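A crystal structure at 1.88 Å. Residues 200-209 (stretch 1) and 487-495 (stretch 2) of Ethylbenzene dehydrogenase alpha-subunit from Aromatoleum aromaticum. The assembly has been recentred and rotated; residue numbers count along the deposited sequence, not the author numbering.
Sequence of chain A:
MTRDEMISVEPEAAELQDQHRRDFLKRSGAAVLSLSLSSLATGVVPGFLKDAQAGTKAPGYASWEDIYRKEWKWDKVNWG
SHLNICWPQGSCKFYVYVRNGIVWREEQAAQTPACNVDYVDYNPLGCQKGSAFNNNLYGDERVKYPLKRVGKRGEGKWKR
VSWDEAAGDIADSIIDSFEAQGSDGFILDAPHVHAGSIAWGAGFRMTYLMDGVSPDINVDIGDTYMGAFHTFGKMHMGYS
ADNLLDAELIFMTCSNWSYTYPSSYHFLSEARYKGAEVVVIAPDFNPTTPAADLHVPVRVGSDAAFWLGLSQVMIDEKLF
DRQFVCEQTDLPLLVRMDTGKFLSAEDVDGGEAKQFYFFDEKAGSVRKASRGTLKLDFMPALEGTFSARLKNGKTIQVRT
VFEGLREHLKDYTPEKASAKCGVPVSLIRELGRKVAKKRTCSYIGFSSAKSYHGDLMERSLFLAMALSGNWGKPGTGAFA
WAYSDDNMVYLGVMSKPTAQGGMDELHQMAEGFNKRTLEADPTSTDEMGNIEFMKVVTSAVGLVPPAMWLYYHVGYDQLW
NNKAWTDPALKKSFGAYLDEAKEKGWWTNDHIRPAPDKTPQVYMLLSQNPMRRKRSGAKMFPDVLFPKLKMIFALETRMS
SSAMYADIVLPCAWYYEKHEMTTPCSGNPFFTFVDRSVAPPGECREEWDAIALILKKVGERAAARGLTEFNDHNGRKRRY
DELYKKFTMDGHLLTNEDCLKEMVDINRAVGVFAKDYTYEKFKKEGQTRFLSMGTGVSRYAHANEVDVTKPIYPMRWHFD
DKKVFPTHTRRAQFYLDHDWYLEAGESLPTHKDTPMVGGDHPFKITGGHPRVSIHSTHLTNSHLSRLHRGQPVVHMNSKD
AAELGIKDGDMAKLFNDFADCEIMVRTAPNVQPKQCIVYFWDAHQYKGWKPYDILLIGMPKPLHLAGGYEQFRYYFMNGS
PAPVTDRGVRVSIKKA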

ATOM      1  N   TRP A 200      20.939   0.236   8.756  1.00 23.83           N
ATOM      2  CA  TRP A 200      21.299   1.635   8.435  1.00 23.54           C
ATOM      3  C   TRP A 200      22.533   2.057   9.258  1.00 23.98           C
ATOM      4  O   TRP A 200      23.556   2.561   8.716  1.00 22.69           O
ATOM      5  CB  TRP A 200      20.110   2.607   8.654  1.00 25.07           C
ATOM      6  CG  TRP A 200      20.454   3.930   8.060  1.00 25.16           C
ATOM      7  CD1 TRP A 200      20.197   4.357   6.793  1.00 27.20           C
ATOM      8  CD2 TRP A 200      21.268   4.938   8.661  1.00 23.67           C
ATOM      9  NE1 TRP A 200      20.730   5.603   6.596  1.00 25.99           N
ATOM     10  CE2 TRP A 200      21.392   5.982   7.726  1.00 25.01           C
ATOM     11  CE3 TRP A 200      21.810   5.103   9.933  1.00 27.27           C
ATOM     12  CZ2 TRP A 200      22.089   7.154   7.996  1.00 26.74           C
ATOM     13  CZ3 TRP A 200      22.577   6.283  10.187  1.00 27.75           C
ATOM     14  CH2 TRP A 200      22.676   7.277   9.216  1.00 26.05           C
ATOM     15  N   GLY A 201      22.434   1.852  10.567  1.00 23.90           N
ATOM     16  CA  GLY A 201      23.585   1.987  11.449  1.00 24.21           C
ATOM     17  C   GLY A 201      24.827   1.301  10.944  1.00 23.76           C
ATOM     18  O   GLY A 201      25.887   1.902  10.881  1.00 23.92           O
ATOM     19  N   ALA A 202      24.711   0.035  10.563  1.00 24.24           N
ATOM     20  CA  ALA A 202      25.870  -0.705  10.023  1.00 23.26           C
ATOM     21  C   ALA A 202      26.513  -0.000   8.817  1.00 23.10           C
ATOM     22  O   ALA A 202      27.720   0.242   8.793  1.00 22.02           O
ATOM     23  CB  ALA A 202      25.423  -2.096   9.637  1.00 22.70           C
ATOM     24  N   GLY A 203      25.692   0.357   7.831  1.00 23.32           N
ATOM     25  CA  GLY A 203      26.183   0.940   6.575  1.00 23.62           C
ATOM     26  C   GLY A 203      26.833   2.285   6.832  1.00 24.36           C
ATOM     27  O   GLY A 203      27.905   2.592   6.312  1.00 23.41           O
ATOM     28  N   PHE A 204      26.187   3.080   7.672  1.00 25.85           N
ATOM     29  CA  PHE A 204      26.740   4.382   8.042  1.00 25.72           C
ATOM     30  C   PHE A 204      28.038   4.257   8.837  1.00 25.50           C
ATOM     31  O   PHE A 204      29.026   4.968   8.584  1.00 25.86           O
ATOM     32  CB  PHE A 204      25.694   5.158   8.825  1.00 28.07           C
ATOM     33  CG  PHE A 204      26.200   6.433   9.420  1.00 28.47           C
ATOM     34  CD1 PHE A 204      26.857   7.380   8.639  1.00 31.47           C
ATOM     35  CD2 PHE A 204      26.004   6.698  10.764  1.00 34.80           C
ATOM     36  CE1 PHE A 204      27.324   8.560   9.183  1.00 30.51           C
ATOM     37  CE2 PHE A 204      26.488   7.896  11.328  1.00 33.50           C
ATOM     38  CZ  PHE A 204      27.164   8.811  10.530  1.00 32.91           C
ATOM     39  N   ARG A 205      28.043   3.321   9.784  1.00 24.53           N
ATOM     40  CA  ARG A 205      29.197   3.092  10.620  1.00 25.06           C
ATOM     41  C   ARG A 205      30.371   2.655   9.736  1.00 24.76           C
ATOM     42  O   ARG A 205      31.514   3.087   9.898  1.00 23.87           O
ATOM     43  CB  ARG A 205      28.841   2.033  11.660  1.00 23.79           C
ATOM     44  CG  ARG A 205      29.904   1.772  12.702  1.00 25.20           C
ATOM     45  CD  ARG A 205      29.355   0.804  13.760  1.00 23.98           C
ATOM     46  NE  ARG A 205      30.363   0.616  14.773  1.00 22.44           N
ATOM     47  CZ  ARG A 205      30.604   1.469  15.760  1.00 20.47           C
ATOM     48  NH1 ARG A 205      29.899   2.568  15.885  1.00 25.83           N
ATOM     49  NH2 ARG A 205      31.564   1.219  16.603  1.00 21.66           N
ATOM     50  N   MET A 206      30.090   1.742   8.814  1.00 25.31           N
ATOM     51  CA  MET A 206      31.104   1.282   7.865  1.00 25.33           C
ATOM     52  C   MET A 206      31.696   2.429   7.057  1.00 24.55           C
ATOM     53  O   MET A 206      32.903   2.586   6.979  1.00 24.92           O
ATOM     54  CB  MET A 206      30.472   0.244   6.940  1.00 25.49           C
ATOM     55  CG  MET A 206      31.390  -0.331   5.872  1.00 26.89           C
ATOM     56  SD  MET A 206      30.393  -0.955   4.502  1.00 27.45           S
ATOM     57  CE  MET A 206      28.981   0.129   4.522  1.00 37.38           C
ATOM     58  N   THR A 207      30.832   3.242   6.472  1.00 25.35           N
ATOM     59  CA  THR A 207      31.281   4.325   5.622  1.00 25.50           C
ATOM     60  C   THR A 207      32.060   5.330   6.440  1.00 25.29           C
ATOM     61  O   THR A 207      33.161   5.735   6.085  1.00 24.46           O
ATOM     62  CB  THR A 207      30.085   4.970   4.888  1.00 25.94           C
ATOM     63  OG1 THR A 207      29.306   3.923   4.270  1.00 28.55           O
ATOM     64  CG2 THR A 207      30.607   5.986   3.837  1.00 25.25           C
ATOM     65  N   TYR A 208      31.525   5.672   7.600  1.00 26.30           N
ATOM     66  CA  TYR A 208      32.243   6.553   8.533  1.00 26.14           C
ATOM     67  C   TYR A 208      33.624   6.015   8.956  1.00 26.33           C
ATOM     68  O   TYR A 208      34.654   6.739   8.982  1.00 26.14           O
ATOM     69  CB  TYR A 208      31.341   6.756   9.738  1.00 27.17           C
ATOM     70  CG  TYR A 208      31.944   7.519  10.855  1.00 28.05           C
ATOM     71  CD1 TYR A 208      32.619   8.721  10.635  1.00 30.49           C
ATOM     72  CD2 TYR A 208      31.809   7.066  12.170  1.00 30.32           C
ATOM     73  CE1 TYR A 208      33.146   9.432  11.695  1.00 28.28           C
ATOM     74  CE2 TYR A 208      32.345   7.765  13.222  1.00 30.67           C
ATOM     75  CZ  TYR A 208      33.006   8.948  12.983  1.00 30.32           C
ATOM     76  OH  TYR A 208      33.538   9.645  14.040  1.00 31.20           O
ATOM     77  N   LEU A 209      33.683   4.738   9.306  1.00 25.28           N
ATOM     78  CA  LEU A 209      34.976   4.183   9.658  1.00 24.40           C
ATOM     79  C   LEU A 209      35.958   4.255   8.478  1.00 23.99           C
ATOM     80  O   LEU A 209      37.151   4.446   8.682  1.00 21.79           O
ATOM     81  CB  LEU A 209      34.828   2.760  10.155  1.00 24.55           C
ATOM     82  CG  LEU A 209      34.238   2.608  11.561  1.00 22.78           C
ATOM     83  CD1 LEU A 209      34.114   1.130  11.913  1.00 21.17           C
ATOM     84  CD2 LEU A 209      35.130   3.284  12.563  1.00 27.21           C
ATOM     85  N   ASN A 487      19.000   6.207  18.163  1.00 26.60           N
ATOM     86  CA  ASN A 487      19.367   4.780  18.189  1.00 26.83           C
ATOM     87  C   ASN A 487      20.271   4.418  17.015  1.00 26.48           C
ATOM     88  O   ASN A 487      21.208   3.659  17.174  1.00 27.12           O
ATOM     89  CB  ASN A 487      18.138   3.856  18.253  1.00 25.72           C
ATOM     90  CG  ASN A 487      17.163   4.076  17.123  1.00 27.69           C
ATOM     91  OD1 ASN A 487      16.776   5.202  16.844  1.00 32.58           O
ATOM     92  ND2 ASN A 487      16.781   3.003  16.443  1.00 27.85           N
ATOM     93  N   MET A 488      20.012   5.029  15.863  1.00 26.39           N
ATOM     94  CA  MET A 488      20.824   4.816  14.680  1.00 27.32           C
ATOM     95  C   MET A 488      22.078   5.660  14.678  1.00 26.80           C
ATOM     96  O   MET A 488      23.187   5.135  14.404  1.00 27.82           O
ATOM     97  CB  MET A 488      20.001   5.108  13.441  1.00 26.12           C
ATOM     98  CG  MET A 488      19.003   4.061  13.197  1.00 28.65           C
ATOM     99  SD  MET A 488      18.009   4.468  11.777  1.00 29.24           S
ATOM    100  CE  MET A 488      16.643   5.363  12.511  1.00 32.73           C
ATOM    101  N   VAL A 489      21.975   6.952  14.995  1.00 26.34           N
ATOM    102  CA  VAL A 489      23.190   7.777  14.837  1.00 27.48           C
ATOM    103  C   VAL A 489      24.229   7.513  15.906  1.00 26.74           C
ATOM    104  O   VAL A 489      25.395   7.544  15.595  1.00 27.20           O
ATOM    105  CB  VAL A 489      22.926   9.287  14.642  1.00 27.85           C
ATOM    106  CG1 VAL A 489      21.797   9.508  13.611  1.00 31.60           C
ATOM    107  CG2 VAL A 489      22.596   9.926  15.946  1.00 32.43           C
ATOM    108  N   TYR A 490      23.862   7.232  17.151  1.00 26.48           N
ATOM    109  CA  TYR A 490      24.893   6.853  18.152  1.00 26.07           C
ATOM    110  C   TYR A 490      25.505   5.483  17.858  1.00 25.34           C
ATOM    111  O   TYR A 490      26.733   5.276  18.005  1.00 25.34           O
ATOM    112  CB  TYR A 490      24.351   6.872  19.582  1.00 26.79           C
ATOM    113  CG  TYR A 490      24.104   8.246  20.133  1.00 26.80           C
ATOM    114  CD1 TYR A 490      25.110   8.941  20.786  1.00 27.86           C
ATOM    115  CD2 TYR A 490      22.865   8.844  20.025  1.00 27.23           C
ATOM    116  CE1 TYR A 490      24.880  10.211  21.298  1.00 29.71           C
ATOM    117  CE2 TYR A 490      22.633  10.100  20.503  1.00 27.32           C
ATOM    118  CZ  TYR A 490      23.619  10.774  21.148  1.00 28.18           C
ATOM    119  OH  TYR A 490      23.402  12.039  21.642  1.00 29.09           O
ATOM    120  N   LEU A 491      24.672   4.541  17.444  1.00 24.96           N
ATOM    121  CA  LEU A 491      25.186   3.254  17.002  1.00 24.33           C
ATOM    122  C   LEU A 491      26.179   3.457  15.861  1.00 23.93           C
ATOM    123  O   LEU A 491      27.188   2.775  15.781  1.00 22.37           O
ATOM    124  CB  LEU A 491      24.057   2.347  16.568  1.00 24.85           C
ATOM    125  CG  LEU A 491      24.467   0.951  16.145  1.00 24.65           C
ATOM    126  CD1 LEU A 491      25.078   0.222  17.302  1.00 24.06           C
ATOM    127  CD2 LEU A 491      23.238   0.196  15.608  1.00 22.93           C
ATOM    128  N   GLY A 492      25.895   4.423  15.010  1.00 24.20           N
ATOM    129  CA  GLY A 492      26.718   4.701  13.880  1.00 24.95           C
ATOM    130  C   GLY A 492      28.065   5.303  14.181  1.00 25.48           C
ATOM    131  O   GLY A 492      29.003   5.087  13.414  1.00 26.32           O
ATOM    132  N   VAL A 493      28.188   6.047  15.287  1.00 24.72           N
ATOM    133  CA  VAL A 493      29.444   6.787  15.551  1.00 25.17           C
ATOM    134  C   VAL A 493      30.176   6.453  16.813  1.00 24.99           C
ATOM    135  O   VAL A 493      31.368   6.738  16.901  1.00 25.28           O
ATOM    136  CB  VAL A 493      29.252   8.318  15.503  1.00 25.77           C
ATOM    137  CG1 VAL A 493      28.712   8.720  14.098  1.00 27.14           C
ATOM    138  CG2 VAL A 493      28.322   8.804  16.607  1.00 26.65           C
ATOM    139  N   MET A 494      29.537   5.835  17.797  1.00 23.80           N
ATOM    140  CA  MET A 494      30.226   5.663  19.051  1.00 24.98           C
ATOM    141  C   MET A 494      31.363   4.679  18.920  1.00 24.82           C
ATOM    142  O   MET A 494      31.276   3.722  18.163  1.00 26.06           O
ATOM    143  CB  MET A 494      29.271   5.199  20.126  1.00 24.58           C
ATOM    144  CG  MET A 494      28.330   6.294  20.559  1.00 26.24           C
ATOM    145  SD  MET A 494      27.269   5.811  21.959  1.00 25.13           S
ATOM    146  CE  MET A 494      26.462   4.321  21.354  1.00 22.90           C
ATOM    147  N   SER A 495      32.403   4.907  19.688  1.00 25.96           N
ATOM    148  CA  SER A 495      33.527   4.011  19.722  1.00 26.55           C
ATOM    149  C   SER A 495      33.357   2.902  20.766  1.00 26.79           C
ATOM    150  O   SER A 495      34.067   1.911  20.724  1.00 27.66           O
ATOM    151  CB  SER A 495      34.815   4.789  19.948  1.00 26.52           C
ATOM    152  OG  SER A 495      34.803   5.403  21.208  1.00 29.39           O
TER
HETATM  153  O   HOH W   1      32.819   9.832  16.690  1.00 41.11           O

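The C-terminal end of a helix leaves backbone carbonyls without the amide partners that the next turn would supply, and a long cationic side chain from a neighbouring helix is well suited to collect them. Arg205 is a case in point: its two good bonds go to the residue just past the helix, and a weak one to a carbonyl of the last turn. Its CA-to-CB bond points sideways, but with chi1 to chi3 all t the chain runs extended until its guanidinium reaches the end of helix 487-493. Arg205 NH1 donates to Met494 O at 2.9 Å and Arg205 NH2 to the same oxygen at 3.0 Å, a forked pair with Met494 O near the guanidinium plane. Met494 is the first residue to leave helical phi/psi, so the shared acceptor lies just where the helix gives way. Arg205 NH1 also approaches Leu491 O at 2.7 Å, but the angle of 122° makes this bond weak despite its short distance.

Close backbone approach accompanies these bonds. The helix axes come within 8.1 Å at a crossing angle of -35°, and the CA atoms of Arg205 and Gly492 are 4.4 Å apart. Arg205 CA lies 3.4 Å from Gly492 O in a CA-H...O contact, notable because that buried oxygen has no conventional partner in the model. Glycine makes the fit possible: an ideal CB on Gly492 would lie 2.4 Å from Phe204 CD2, a clash, and one on Gly201 would sit a tight 3.0 Å from Leu491 CD2.

Around this close approach the packing is apolar. Phe204 CE2 meets Val493 CG1 at 3.6 Å, and Tyr208 CE2 reaches the same methyl, Val493 CG1, at 3.9 Å, so aromatic rings one helical turn apart share one valine. At the more exposed end, a water bonds to Tyr208 OH at 2.8 Å and donates weakly to Val493 O. Further back along both helices, Trp200 CE3 packs 3.9 Å from Met488 CB, with the methionine sulfur oblique to the indole.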